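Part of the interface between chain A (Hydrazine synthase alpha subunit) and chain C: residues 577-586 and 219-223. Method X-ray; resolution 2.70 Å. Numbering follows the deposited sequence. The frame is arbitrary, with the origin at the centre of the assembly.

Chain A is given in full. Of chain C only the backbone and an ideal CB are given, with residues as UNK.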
# COMPACT_ATOMS: atom_id res chain seq x y z
N LEU A 577 -14.63 -34.25 11.16
CA LEU A 577 -14.46 -35.37 10.23
C LEU A 577 -15.49 -36.47 10.47
O LEU A 577 -15.97 -37.10 9.53
CB LEU A 577 -13.05 -35.95 10.35
CG LEU A 577 -12.78 -37.22 9.55
CD1 LEU A 577 -12.98 -36.98 8.06
CD2 LEU A 577 -11.38 -37.75 9.82
N TYR A 578 -15.84 -36.68 11.73
CA TYR A 578 -16.77 -37.73 12.10
C TYR A 578 -18.22 -37.25 12.02
O TYR A 578 -19.15 -38.05 12.14
CB TYR A 578 -16.46 -38.25 13.50
CG TYR A 578 -15.08 -38.88 13.61
CD1 TYR A 578 -14.90 -40.23 13.33
CD2 TYR A 578 -13.98 -38.13 13.97
CE1 TYR A 578 -13.64 -40.81 13.42
CE2 TYR A 578 -12.72 -38.70 14.06
CZ TYR A 578 -12.56 -40.04 13.79
OH TYR A 578 -11.31 -40.61 13.88
N ASN A 579 -18.40 -35.95 11.83
CA ASN A 579 -19.74 -35.38 11.67
C ASN A 579 -20.12 -35.24 10.20
O ASN A 579 -21.16 -34.68 9.87
CB ASN A 579 -19.83 -34.03 12.37
CG ASN A 579 -21.26 -33.68 12.77
OD1 ASN A 579 -22.10 -34.56 12.93
ND2 ASN A 579 -21.53 -32.39 12.95
N TRP A 580 -19.27 -35.75 9.31
CA TRP A 580 -19.44 -35.52 7.88
C TRP A 580 -20.34 -36.56 7.20
O TRP A 580 -21.50 -36.27 6.89
CB TRP A 580 -18.07 -35.49 7.19
CG TRP A 580 -18.04 -34.74 5.91
CD1 TRP A 580 -19.08 -34.09 5.30
CD2 TRP A 580 -16.89 -34.53 5.07
NE1 TRP A 580 -18.65 -33.50 4.13
CE2 TRP A 580 -17.31 -33.76 3.97
CE3 TRP A 580 -15.55 -34.93 5.14
CZ2 TRP A 580 -16.44 -33.37 2.95
CZ3 TRP A 580 -14.69 -34.55 4.13
CH2 TRP A 580 -15.14 -33.78 3.05
N TRP A 581 -19.83 -37.76 6.96
CA TRP A 581 -20.66 -38.84 6.44
C TRP A 581 -20.45 -40.14 7.23
O TRP A 581 -19.47 -40.85 7.01
CB TRP A 581 -20.33 -39.04 4.95
CG TRP A 581 -20.97 -40.19 4.25
CD1 TRP A 581 -22.17 -40.78 4.54
CD2 TRP A 581 -20.45 -40.89 3.11
NE1 TRP A 581 -22.42 -41.81 3.66
CE2 TRP A 581 -21.37 -41.90 2.77
CE3 TRP A 581 -19.28 -40.77 2.35
CZ2 TRP A 581 -21.17 -42.77 1.71
CZ3 TRP A 581 -19.08 -41.64 1.29
CH2 TRP A 581 -20.02 -42.63 0.98
N TYR A 582 -21.38 -40.46 8.13
CA TYR A 582 -21.33 -41.73 8.87
C TYR A 582 -22.39 -42.78 8.50
O TYR A 582 -22.36 -43.89 9.04
CB TYR A 582 -21.39 -41.46 10.37
CG TYR A 582 -22.39 -40.42 10.81
CD1 TYR A 582 -23.68 -40.78 11.16
CD2 TYR A 582 -22.04 -39.08 10.89
CE1 TYR A 582 -24.60 -39.83 11.57
CE2 TYR A 582 -22.95 -38.13 11.29
CZ TYR A 582 -24.23 -38.50 11.63
OH TYR A 582 -25.14 -37.55 12.03
N ASP A 583 -23.32 -42.46 7.61
CA ASP A 583 -24.46 -43.36 7.39
C ASP A 583 -24.47 -43.96 5.99
O ASP A 583 -24.20 -43.28 5.00
CB ASP A 583 -25.78 -42.62 7.65
CG ASP A 583 -26.95 -43.56 7.91
OD1 ASP A 583 -27.03 -44.63 7.26
OD2 ASP A 583 -27.80 -43.23 8.76
N ASP A 584 -24.81 -45.25 5.91
CA ASP A 584 -24.82 -45.99 4.66
C ASP A 584 -25.87 -45.48 3.68
O ASP A 584 -25.68 -45.51 2.47
CB ASP A 584 -25.06 -47.48 4.93
CG ASP A 584 -24.55 -48.38 3.82
OD1 ASP A 584 -24.17 -47.86 2.75
OD2 ASP A 584 -24.54 -49.61 4.01
N ARG A 585 -26.98 -44.99 4.23
CA ARG A 585 -28.13 -44.60 3.42
C ARG A 585 -28.07 -43.15 2.97
O ARG A 585 -29.01 -42.65 2.34
CB ARG A 585 -29.42 -44.85 4.21
CG ARG A 585 -29.61 -46.29 4.65
CD ARG A 585 -30.58 -46.39 5.81
NE ARG A 585 -30.07 -45.74 7.01
CZ ARG A 585 -30.72 -45.67 8.17
NH1 ARG A 585 -31.91 -46.23 8.30
NH2 ARG A 585 -30.17 -45.06 9.21
N SER A 586 -26.98 -42.46 3.28
CA SER A 586 -26.88 -41.03 3.02
C SER A 586 -25.75 -40.64 2.07
O SER A 586 -24.74 -41.33 1.96
CB SER A 586 -26.69 -40.28 4.34
OG SER A 586 -27.74 -40.58 5.25
N UNK C 219 -24.88 -48.06 16.16
CA UNK C 219 -24.65 -48.08 14.72
C UNK C 219 -25.28 -46.87 14.03
O UNK C 219 -26.37 -46.44 14.39
CB UNK C 219 -25.20 -49.37 14.12
N UNK C 220 -24.56 -46.33 13.04
CA UNK C 220 -25.00 -45.17 12.27
C UNK C 220 -25.22 -43.91 13.12
O UNK C 220 -26.04 -43.06 12.77
CB UNK C 220 -26.30 -45.52 11.53
N UNK C 221 -24.48 -43.80 14.22
CA UNK C 221 -24.55 -42.60 15.05
C UNK C 221 -23.21 -41.89 15.11
O UNK C 221 -22.22 -42.37 14.56
CB UNK C 221 -25.02 -42.95 16.46
N UNK C 222 -23.17 -40.75 15.79
CA UNK C 222 -21.96 -39.95 15.91
C UNK C 222 -21.93 -39.24 17.26
O UNK C 222 -22.99 -38.90 17.81
CB UNK C 222 -21.87 -38.94 14.77
N UNK C 223 -20.73 -39.03 17.84
CA UNK C 223 -19.41 -39.42 17.35
C UNK C 223 -19.04 -40.86 17.70
O UNK C 223 -19.82 -41.56 18.34
CB UNK C 223 -18.35 -38.47 17.92

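Position 219 lies at the margin of the contact. Its CA-to-CB bond points sideways, and no atom of the chain A stretch comes within 5.5 Å of the ideal CB. Chain A sets little demand here, so many side chains would suit. The deposited residue is F219(C). Its closest approach is 5.8 Å, from F219(C) CZ to D584(A) CB.

Position 220 has phi/psi of 61/29, the left-handed region. Glycine, asparagine and aspartate adopt it most easily; other residues do so at some cost. CA-to-CB points sideways, but the ideal CB is 3.9 Å from D583(A) OD2, and D584(A) carries a second carboxylate. A long basic side chain would suit this acidic patch, although R585(A) NH2 is also near, 4.5 Å from the ideal CB. A short polar residue is also plausible. The deposited residue is R220(C), which has the largest covered area of the five. Its NE is 3.4 Å from D583(A) OD1, a salt bridge of charges only, because the oxygen lies well out of the guanidinium plane. The guanidinium groups of R220(C) and R585(A) lie face to face, with NH1 of R220(C) 3.2 Å from CZ of R585(A). These like charges share D583(A), whose OD2 forms a salt bridge with R585(A) NH2 at 3.0 Å. A water donates to both D583(A) OD2 (2.7 Å) and R220(C) O (2.5 Å), tying the backbone to the same carboxylate.

Position 221 points away from chain A, and its ideal CB has no chain A neighbour within 5.5 Å. Many side chains would fit. The deposited residue is S221(C). Its backbone does the work: a water donates to S221(C) O (2.9 Å) and Y582(A) O (3.3 Å).

Position 222 is extended, with phi/psi of -147/148, and points toward chain A. The ideal CB is 3.7 Å from Y582(A) CE2 and 3.9 Å from Y578(A) O. The site offers a ring face and a carbonyl acceptor. Valine or isoleucine could pack on the ring, and serine could meet the carbonyl; threonine could do both. The deposited residue is T222(C). Its OG1 donates a hydrogen bond to Y578(A) O at 3.0 Å. Its CB makes a CH-pi contact 3.9 Å from the Y582(A) ring centroid, and its CG2 lies 3.5 Å from Y582(A) CZ.

Position 223 points sideways, with its ideal CB 4.8 Å from Y578(A) CB. The peptide bond before it is cis, which strongly favours proline, and phi of -83 allows it. The deposited residue is P223(C). Its ring comes no closer than 5.0 Å, from P223(C) CB to Y578(A) CB.

Chain C (219-223) FRSTP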
# COMPACT_ATOMS: atom_id res chain seq x y z
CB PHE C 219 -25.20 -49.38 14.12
CG PHE C 219 -24.82 -49.61 12.68
CD1 PHE C 219 -23.49 -49.74 12.32
CD2 PHE C 219 -25.80 -49.71 11.70
CE1 PHE C 219 -23.14 -49.96 10.99
CE2 PHE C 219 -25.45 -49.92 10.38
CZ PHE C 219 -24.12 -50.05 10.03
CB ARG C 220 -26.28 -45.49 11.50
CG ARG C 220 -26.09 -46.44 10.33
CD ARG C 220 -27.42 -46.96 9.81
NE ARG C 220 -27.25 -47.79 8.62
CZ ARG C 220 -28.22 -48.52 8.08
NH1 ARG C 220 -29.43 -48.54 8.62
NH2 ARG C 220 -27.98 -49.24 6.99
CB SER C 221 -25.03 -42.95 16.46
OG SER C 221 -24.06 -43.73 17.15
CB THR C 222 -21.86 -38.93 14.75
OG1 THR C 222 -20.58 -38.28 14.76
CG2 THR C 222 -22.96 -37.88 14.85
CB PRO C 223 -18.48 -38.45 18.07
CG PRO C 223 -19.16 -38.23 19.38
CD PRO C 223 -20.64 -38.26 19.09
O HOH W 1 -21.86 -44.04 12.25
O HOH W 2 -27.68 -42.06 11.14
O HOH W 3 -23.91 -47.66 7.94
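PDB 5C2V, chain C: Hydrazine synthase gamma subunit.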